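Local coordinates for protein aromatic-amino-acid transaminase TyrB (Burkholderia cenocepacia K56-2Valvano, PDB 4WD2) that probably catalyses the pyridoxal-phosphate-dependent transfer of an amino group between aromatic amino acids and 2-oxo acids, at residues 331-336 / 347-352; 355-360 / 381-386; 373-378 / 394-399. All blocks are in the same frame, centred on the assembly; numbering follows the deposited sequence.

Contact 1. Residues 331-336 / 347-352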
loop_
_atom_site.group_PDB
_atom_site.type_symbol
_atom_site.label_atom_id
_atom_site.label_comp_id
_atom_site.label_asym_id
_atom_site.label_seq_id
_atom_site.Cartn_x
_atom_site.Cartn_y
_atom_site.Cartn_z
ATOM N N GLN A 331 12.353 10.628 33.568
ATOM C CA GLN A 331 12.709 11.080 34.906
ATOM C C GLN A 331 13.900 10.289 35.462
ATOM O O GLN A 331 14.785 10.868 36.088
ATOM C CB GLN A 331 11.504 10.976 35.848
ATOM C CG GLN A 331 11.686 11.718 37.175
ATOM C CD GLN A 331 11.697 13.233 37.008
ATOM O OE1 GLN A 331 10.671 13.841 36.690
ATOM N NE2 GLN A 331 12.861 13.846 37.208
ATOM N N SER A 332 13.934 8.977 35.206
ATOM C CA SER A 332 15.007 8.117 35.704
ATOM C C SER A 332 16.356 8.478 35.101
ATOM O O SER A 332 17.353 8.535 35.821
ATOM C CB SER A 332 14.708 6.639 35.431
ATOM O OG SER A 332 13.531 6.216 36.099
ATOM N N ILE A 333 16.399 8.722 33.793
ATOM C CA ILE A 333 17.665 9.094 33.167
ATOM C C ILE A 333 18.055 10.511 33.606
ATOM O O ILE A 333 19.223 10.765 33.886
ATOM C CB ILE A 333 17.628 8.980 31.608
ATOM C CG1 ILE A 333 19.051 9.000 31.040
ATOM C CG2 ILE A 333 16.792 10.072 30.967
ATOM C CD1 ILE A 333 19.119 8.644 29.586
ATOM N N HIS A 334 17.074 11.411 33.708
ATOM C CA HIS A 334 17.324 12.759 34.212
ATOM C C HIS A 334 18.011 12.718 35.576
ATOM O O HIS A 334 19.061 13.330 35.771
ATOM C CB HIS A 334 16.017 13.557 34.314
ATOM C CG HIS A 334 16.168 14.884 34.999
ATOM N ND1 HIS A 334 16.164 15.018 36.369
ATOM C CD2 HIS A 334 16.329 16.131 34.496
ATOM C CE1 HIS A 334 16.321 16.293 36.685
ATOM N NE2 HIS A 334 16.422 16.988 35.568
ATOM N N ASP A 335 17.415 11.991 36.514
ATOM C CA ASP A 335 17.952 11.904 37.863
ATOM C C ASP A 335 19.313 11.215 37.875
ATOM O O ASP A 335 20.186 11.575 38.660
ATOM C CB ASP A 335 16.982 11.165 38.789
ATOM C CG ASP A 335 15.667 11.902 38.964
ATOM O OD1 ASP A 335 15.552 13.055 38.501
ATOM O OD2 ASP A 335 14.743 11.316 39.563
ATOM N N GLY A 336 19.488 10.223 37.007
ATOM C CA GLY A 336 20.769 9.552 36.873
ATOM C C GLY A 336 21.880 10.468 36.382
ATOM O O GLY A 336 23.035 10.334 36.795
ATOM N N THR A 347 17.393 19.457 31.552
ATOM C CA THR A 347 15.980 19.784 31.437
ATOM C C THR A 347 15.356 19.140 30.212
ATOM O O THR A 347 14.201 18.713 30.252
ATOM C CB THR A 347 15.768 21.302 31.365
ATOM O OG1 THR A 347 16.333 21.910 32.530
ATOM C CG2 THR A 347 14.286 21.636 31.300
ATOM N N ARG A 348 16.131 19.064 29.132
ATOM C CA ARG A 348 15.623 18.544 27.867
ATOM C C ARG A 348 15.039 17.143 28.012
ATOM O O ARG A 348 14.049 16.822 27.362
ATOM C CB ARG A 348 16.720 18.549 26.788
ATOM C CG ARG A 348 17.834 17.525 26.963
ATOM C CD ARG A 348 18.835 17.604 25.814
ATOM N NE ARG A 348 19.494 18.908 25.773
ATOM C CZ ARG A 348 19.993 19.476 24.678
ATOM N NH1 ARG A 348 19.907 18.868 23.503
ATOM N NH2 ARG A 348 20.568 20.666 24.760
ATOM N N TYR A 349 15.628 16.321 28.880
ATOM C CA TYR A 349 15.184 14.932 29.036
ATOM C C TYR A 349 13.773 14.801 29.594
ATOM O O TYR A 349 13.093 13.821 29.321
ATOM C CB TYR A 349 16.157 14.157 29.921
ATOM C CG TYR A 349 17.462 13.899 29.220
ATOM C CD1 TYR A 349 17.607 12.810 28.363
ATOM C CD2 TYR A 349 18.539 14.762 29.380
ATOM C CE1 TYR A 349 18.795 12.580 27.699
ATOM C CE2 TYR A 349 19.729 14.542 28.718
ATOM C CZ TYR A 349 19.853 13.448 27.881
ATOM O OH TYR A 349 21.040 13.227 27.226
ATOM N N VAL A 350 13.331 15.784 30.369
ATOM C CA VAL A 350 11.990 15.738 30.932
ATOM C C VAL A 350 11.047 16.704 30.223
ATOM O O VAL A 350 9.823 16.580 30.347
ATOM C CB VAL A 350 12.000 16.042 32.447
ATOM C CG1 VAL A 350 12.553 14.850 33.224
ATOM C CG2 VAL A 350 12.796 17.299 32.740
ATOM N N LYS A 351 11.618 17.653 29.479
ATOM C CA LYS A 351 10.839 18.642 28.729
ATOM C C LYS A 351 10.450 18.114 27.354
ATOM O O LYS A 351 9.351 18.364 26.867
ATOM C CB LYS A 351 11.619 19.949 28.573
ATOM N N GLN A 352 11.355 17.376 26.726
ATOM C CA GLN A 352 11.038 16.758 25.449
ATOM C C GLN A 352 10.033 15.634 25.675
ATOM O O GLN A 352 9.844 15.179 26.806
ATOM C CB GLN A 352 12.312 16.259 24.762
ATOM C CG GLN A 352 13.208 17.413 24.332
ATOM C CD GLN A 352 14.553 16.962 23.821
ATOM O OE1 GLN A 352 14.890 15.780 23.889
ATOM N NE2 GLN A 352 15.333 17.905 23.299
#

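Contact 2. Residues 355-360 / 381-386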
loop_
_atom_site.group_PDB
_atom_site.type_symbol
_atom_site.label_atom_id
_atom_site.label_comp_id
_atom_site.label_asym_id
_atom_site.label_seq_id
_atom_site.Cartn_x
_atom_site.Cartn_y
_atom_site.Cartn_z
ATOM N N MET A 355 8.687 9.318 22.014
ATOM C CA MET A 355 9.692 8.263 22.048
ATOM C C MET A 355 11.114 8.753 21.836
ATOM O O MET A 355 12.058 8.001 22.059
ATOM C CB MET A 355 9.372 7.194 21.010
ATOM C CG MET A 355 8.233 6.297 21.429
ATOM S SD MET A 355 7.961 5.030 20.208
ATOM C CE MET A 355 6.173 4.992 20.202
ATOM N N PHE A 356 11.286 9.999 21.416
ATOM C CA PHE A 356 12.630 10.455 21.073
ATOM C C PHE A 356 13.103 11.631 21.884
ATOM O O PHE A 356 12.311 12.441 22.357
ATOM C CB PHE A 356 12.702 10.816 19.593
ATOM C CG PHE A 356 12.281 9.701 18.690
ATOM C CD1 PHE A 356 13.102 8.604 18.502
ATOM C CD2 PHE A 356 11.055 9.738 18.046
ATOM C CE1 PHE A 356 12.714 7.562 17.679
ATOM C CE2 PHE A 356 10.659 8.706 17.228
ATOM C CZ PHE A 356 11.492 7.612 17.040
ATOM N N THR A 357 14.417 11.715 22.035
ATOM C CA THR A 357 15.047 12.888 22.611
ATOM C C THR A 357 16.289 13.232 21.798
ATOM O O THR A 357 17.039 12.346 21.370
ATOM C CB THR A 357 15.386 12.677 24.110
ATOM O OG1 THR A 357 14.459 13.422 24.913
ATOM C CG2 THR A 357 16.811 13.144 24.447
ATOM N N TYR A 358 16.454 14.523 21.526
ATOM C CA TYR A 358 17.689 15.037 20.951
ATOM C C TYR A 358 18.640 15.330 22.097
ATOM O O TYR A 358 18.464 16.323 22.802
ATOM C CB TYR A 358 17.428 16.300 20.123
ATOM C CG TYR A 358 17.674 16.116 18.642
ATOM C CD1 TYR A 358 17.417 14.899 18.023
ATOM C CD2 TYR A 358 18.182 17.151 17.869
ATOM C CE1 TYR A 358 17.650 14.721 16.674
ATOM C CE2 TYR A 358 18.416 16.984 16.519
ATOM C CZ TYR A 358 18.154 15.764 15.930
ATOM O OH TYR A 358 18.386 15.589 14.590
ATOM N N THR A 359 19.632 14.461 22.295
ATOM C CA THR A 359 20.515 14.563 23.456
ATOM C C THR A 359 21.421 15.782 23.386
ATOM O O THR A 359 21.929 16.245 24.405
ATOM C CB THR A 359 21.407 13.308 23.622
ATOM O OG1 THR A 359 22.228 13.138 22.460
ATOM C CG2 THR A 359 20.557 12.057 23.832
ATOM N N GLY A 360 21.639 16.289 22.181
ATOM C CA GLY A 360 22.557 17.395 21.999
ATOM C C GLY A 360 24.012 16.962 22.038
ATOM O O GLY A 360 24.911 17.801 22.007
ATOM N N GLY A 381 22.411 12.389 17.481
ATOM C CA GLY A 381 22.221 12.519 18.913
ATOM C C GLY A 381 20.819 12.111 19.315
ATOM O O GLY A 381 20.423 12.280 20.471
ATOM N N ARG A 382 20.055 11.574 18.365
ATOM C CA ARG A 382 18.713 11.104 18.680
ATOM C C ARG A 382 18.776 9.825 19.508
ATOM O O ARG A 382 19.406 8.847 19.104
ATOM C CB ARG A 382 17.894 10.851 17.412
ATOM C CG ARG A 382 16.428 10.539 17.689
ATOM C CD ARG A 382 15.763 9.818 16.515
ATOM N NE ARG A 382 16.053 8.390 16.507
ATOM C CZ ARG A 382 15.576 7.531 15.609
ATOM N NH1 ARG A 382 14.779 7.954 14.637
ATOM N NH2 ARG A 382 15.894 6.247 15.688
ATOM N N MET A 383 18.107 9.825 20.658
ATOM C CA MET A 383 17.939 8.588 21.405
ATOM C C MET A 383 16.460 8.201 21.421
ATOM O O MET A 383 15.583 9.064 21.493
ATOM C CB MET A 383 18.504 8.705 22.834
ATOM C CG MET A 383 17.605 9.344 23.884
ATOM S SD MET A 383 17.923 8.739 25.583
ATOM C CE MET A 383 19.674 8.427 25.522
ATOM N N CYS A 384 16.185 6.906 21.302
ATOM C CA CYS A 384 14.836 6.419 21.519
ATOM C C CYS A 384 14.652 6.106 22.996
ATOM O O CYS A 384 15.149 5.092 23.488
ATOM C CB CYS A 384 14.538 5.175 20.682
ATOM S SG CYS A 384 12.831 4.617 20.907
ATOM N N VAL A 385 13.936 6.987 23.691
ATOM C CA VAL A 385 13.681 6.841 25.119
ATOM C C VAL A 385 12.950 5.531 25.434
ATOM O O VAL A 385 13.132 4.955 26.505
ATOM C CB VAL A 385 12.861 8.035 25.653
ATOM C CG1 VAL A 385 12.765 7.992 27.171
ATOM C CG2 VAL A 385 13.489 9.343 25.199
ATOM N N ALA A 386 12.136 5.052 24.496
ATOM C CA ALA A 386 11.396 3.807 24.698
ATOM C C ALA A 386 12.331 2.593 24.790
ATOM O O ALA A 386 11.931 1.526 25.261
ATOM C CB ALA A 386 10.380 3.609 23.582
#

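Contact 3. Residues 373-378 / 394-399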
loop_
_atom_site.group_PDB
_atom_site.type_symbol
_atom_site.label_atom_id
_atom_site.label_comp_id
_atom_site.label_asym_id
_atom_site.label_seq_id
_atom_site.Cartn_x
_atom_site.Cartn_y
_atom_site.Cartn_z
ATOM N N HIS A 373 31.457 3.225 25.827
ATOM C CA HIS A 373 30.450 2.849 26.817
ATOM C C HIS A 373 29.415 1.853 26.297
ATOM O O HIS A 373 28.491 1.487 27.020
ATOM C CB HIS A 373 29.752 4.105 27.342
ATOM C CG HIS A 373 30.695 5.106 27.933
ATOM N ND1 HIS A 373 31.163 5.017 29.225
ATOM C CD2 HIS A 373 31.274 6.208 27.398
ATOM C CE1 HIS A 373 31.985 6.022 29.465
ATOM N NE2 HIS A 373 32.068 6.760 28.371
ATOM N N GLY A 374 29.580 1.405 25.056
ATOM C CA GLY A 374 28.674 0.435 24.462
ATOM C C GLY A 374 27.211 0.851 24.398
ATOM O O GLY A 374 26.323 0.003 24.379
ATOM N N VAL A 375 26.953 2.155 24.376
ATOM C CA VAL A 375 25.588 2.664 24.275
ATOM C C VAL A 375 25.384 3.290 22.897
ATOM O O VAL A 375 26.136 4.184 22.496
ATOM C CB VAL A 375 25.277 3.694 25.383
ATOM C CG1 VAL A 375 23.968 4.434 25.095
ATOM C CG2 VAL A 375 25.214 3.009 26.745
ATOM N N TYR A 376 24.369 2.816 22.176
ATOM C CA TYR A 376 24.204 3.169 20.769
ATOM C C TYR A 376 23.027 4.123 20.513
ATOM O O TYR A 376 21.867 3.768 20.738
ATOM C CB TYR A 376 24.013 1.899 19.923
ATOM C CG TYR A 376 25.223 0.987 19.799
ATOM C CD1 TYR A 376 25.787 0.367 20.915
ATOM C CD2 TYR A 376 25.774 0.707 18.556
ATOM C CE1 TYR A 376 26.888 -0.485 20.791
ATOM C CE2 TYR A 376 26.871 -0.147 18.418
ATOM C CZ TYR A 376 27.422 -0.739 19.539
ATOM O OH TYR A 376 28.513 -1.577 19.400
ATOM N N ILE A 377 23.338 5.330 20.043
ATOM C CA ILE A 377 22.321 6.263 19.568
ATOM C C ILE A 377 22.720 6.768 18.180
ATOM O O ILE A 377 23.800 6.446 17.695
ATOM C CB ILE A 377 22.116 7.455 20.538
ATOM C CG1 ILE A 377 23.385 8.298 20.664
ATOM C CG2 ILE A 377 21.665 6.967 21.902
ATOM C CD1 ILE A 377 23.195 9.548 21.500
ATOM N N LEU A 378 21.850 7.536 17.528
ATOM C CA LEU A 378 22.136 7.986 16.167
ATOM C C LEU A 378 23.205 9.064 16.140
ATOM O O LEU A 378 23.435 9.739 17.143
ATOM C CB LEU A 378 20.870 8.517 15.483
ATOM C CG LEU A 378 19.742 7.531 15.178
ATOM C CD1 LEU A 378 18.787 8.154 14.176
ATOM C CD2 LEU A 378 20.293 6.213 14.658
ATOM N N GLY A 394 20.147 2.948 34.223
ATOM C CA GLY A 394 21.284 3.337 35.035
ATOM C C GLY A 394 22.573 3.328 34.230
ATOM O O GLY A 394 23.385 4.246 34.341
ATOM N N ILE A 395 22.754 2.281 33.425
ATOM C CA ILE A 395 23.919 2.125 32.558
ATOM C C ILE A 395 24.021 3.294 31.582
ATOM O O ILE A 395 25.089 3.869 31.387
ATOM C CB ILE A 395 23.849 0.792 31.778
ATOM C CG1 ILE A 395 24.160 -0.384 32.707
ATOM C CG2 ILE A 395 24.797 0.799 30.583
ATOM C CD1 ILE A 395 23.944 -1.738 32.063
ATOM N N VAL A 396 22.890 3.656 30.992
ATOM C CA VAL A 396 22.837 4.760 30.043
ATOM C C VAL A 396 23.132 6.116 30.695
ATOM O O VAL A 396 23.940 6.891 30.184
ATOM C CB VAL A 396 21.466 4.823 29.360
ATOM C CG1 VAL A 396 21.362 6.069 28.486
ATOM C CG2 VAL A 396 21.238 3.561 28.542
ATOM N N ALA A 397 22.468 6.407 31.812
ATOM C CA ALA A 397 22.661 7.686 32.497
ATOM C C ALA A 397 24.118 7.860 32.934
ATOM O O ALA A 397 24.672 8.954 32.868
ATOM C CB ALA A 397 21.737 7.787 33.690
ATOM N N ASP A 398 24.729 6.769 33.379
ATOM C CA ASP A 398 26.131 6.778 33.782
ATOM C C ASP A 398 27.029 7.093 32.585
ATOM O O ASP A 398 27.910 7.947 32.656
ATOM C CB ASP A 398 26.505 5.429 34.394
ATOM C CG ASP A 398 27.860 5.441 35.062
ATOM O OD1 ASP A 398 28.032 6.200 36.042
ATOM O OD2 ASP A 398 28.744 4.675 34.626
ATOM N N ALA A 399 26.783 6.391 31.485
ATOM C CA ALA A 399 27.520 6.575 30.240
ATOM C C ALA A 399 27.449 8.020 29.730
ATOM O O ALA A 399 28.474 8.667 29.531
ATOM C CB ALA A 399 26.992 5.600 29.171
#

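Contact 1. Residues 331-336 / 347-352
Part of helix 309-338 runs beside the short helix 348-351, and the backbones come closest at His334 and Tyr349, whose CA atoms are 6.0 Å apart. The contact is apolar across its middle, where Val350 and Tyr349 bury equal shares of surface. Val350 packs on His334 with both methyls. Its CG1, anti to the carbonyl carbon, lies 3.9 Å from CB of His334 and meets the ring obliquely; CG2 lies by CD2. The helix pair belongs to the small domain of a class I aminotransferase, where helix 309-338 packs against the C-terminal helix 393-405. Ile333 faces both neighbours. Its CG2 meets CD1 of Tyr349 at 3.9 Å, while its side chain also touches Val396. The imidazole is held from its own helix. His334 ND1 donates to Asp335 OD1 at 3.0 Å, nearly straight (167°) and in the ring plane. OD1 accepts with its anti lone pair, the one away from OD2. Gln331 NE2 gives the same OD1 a second bond, from above the carboxylate plane. Gln331 folds back through chi2 (69°), which brings its amide end, OE1 and NE2 alike, to CG1 of Val350.

Contact 2. Residues 355-360 / 381-386
CE1 of Phe356 sits over the centre of one face of the Arg382 guanidinium, 3.5 Å from CZ of Arg382, which meets the Phe356 ring obliquely. The two planes are 30° apart and the side chains run side by side. One face of the Phe356 ring carries CB of Met355, and Met383 O lies at the ring edge. Cys384 SG stands obliquely to that ring. Arg382 CB leans against CE1 of Tyr358.

Strands 356-358 and 382-384 form an antiparallel ribbon in the small domain of this class I aminotransferase. Thr357 and Met383 are its hydrogen-bonded pair: Thr357 N reaches Met383 O at 2.9 Å, and Met383 N reaches Thr357 O at 2.8 Å, nearly along the C=O axis. At one end Gly381 O takes two bonds from Thr359, from N and OG1. With chi1 60°, OG1 of Thr359 sits between its backbone N and carbonyl carbon and meets Gly381 O at 2.8 Å, on a lone pair. Gly381 has positive phi, which suits glycine.

Phe356, Tyr358, Arg382 and Cys384 lie on one face of the ribbon, Thr357 and Met383 on the opposite one. Met383 packs on helices 309-338 and 393-405, while Thr357 touches Tyr349 of helix 348-351.

Contact 3. Residues 373-378 / 394-399
His373 and Val375 both direct their side chains at one turn of helix 393-405, and Ala399 receives both. The place is the small domain of a class I aminotransferase. Gly374, with positive phi, leaves the helical path after helix 363-371, and strand 375-376 then pairs in parallel with strand 37-38.

The imidazole of His373 lies with one face toward the helix backbone at Ala399. Its CG is anti to the carbonyl carbon (chi1 -57°), which places the ring beside the backbone N of His373. Ala399 O is 4.2 Å above the ring plane, over its centre. CB of His373 makes the tightest approach, 3.6 Å from CB of Ala399. The methyl of Ala399 therefore fits at the root of the imidazole, not at its tip. The side chain of His373 also touches Lys402 and Val403, one turn further along the helix.

Val375 comes in one residue beyond the glycine. Its CG1 is anti to the backbone N (chi1 168°), and CG2 is the branch that meets the helix. This methyl is 4.0 Å from CB of Ala399. It is farther from the branched side chains of the preceding turn, at 4.4 Å from CG2 of Ile395. Val37 of strand 37-38 touches Val375, Ile395 and Val396, and so joins this apolar patch. Leu369 of helix 363-371 touches both Val375 and Ala399.

Asp398 OD2 forms a salt bridge with Lys402. The same OD2 stays 5.9 Å from ND1 of His373.

Overall arrangement
The chain leaves helix 309-338 and, after a connection in which residues 342-344 are not modelled, packs helix 348-351 back on it, which closes contact 1. Strand 356-358 follows and opens contact 2. Helix 363-371 and strand 375-376 intervene before strand 382-384 returns to close it. Contact 3 opens at residues 373-378, within that loop, and closes only when helix 393-405 arrives, so contacts 2 and 3 cross while contact 1 precedes both. All three belong to the small domain. Gln352 OE1 joins contact 1 to Thr357 OG1 of contact 2. Ile377 and Val396 of contact 3 lie on Met383, and Gly336 of contact 1 packs on Ala397, drawing the three contacts around helix 393-405.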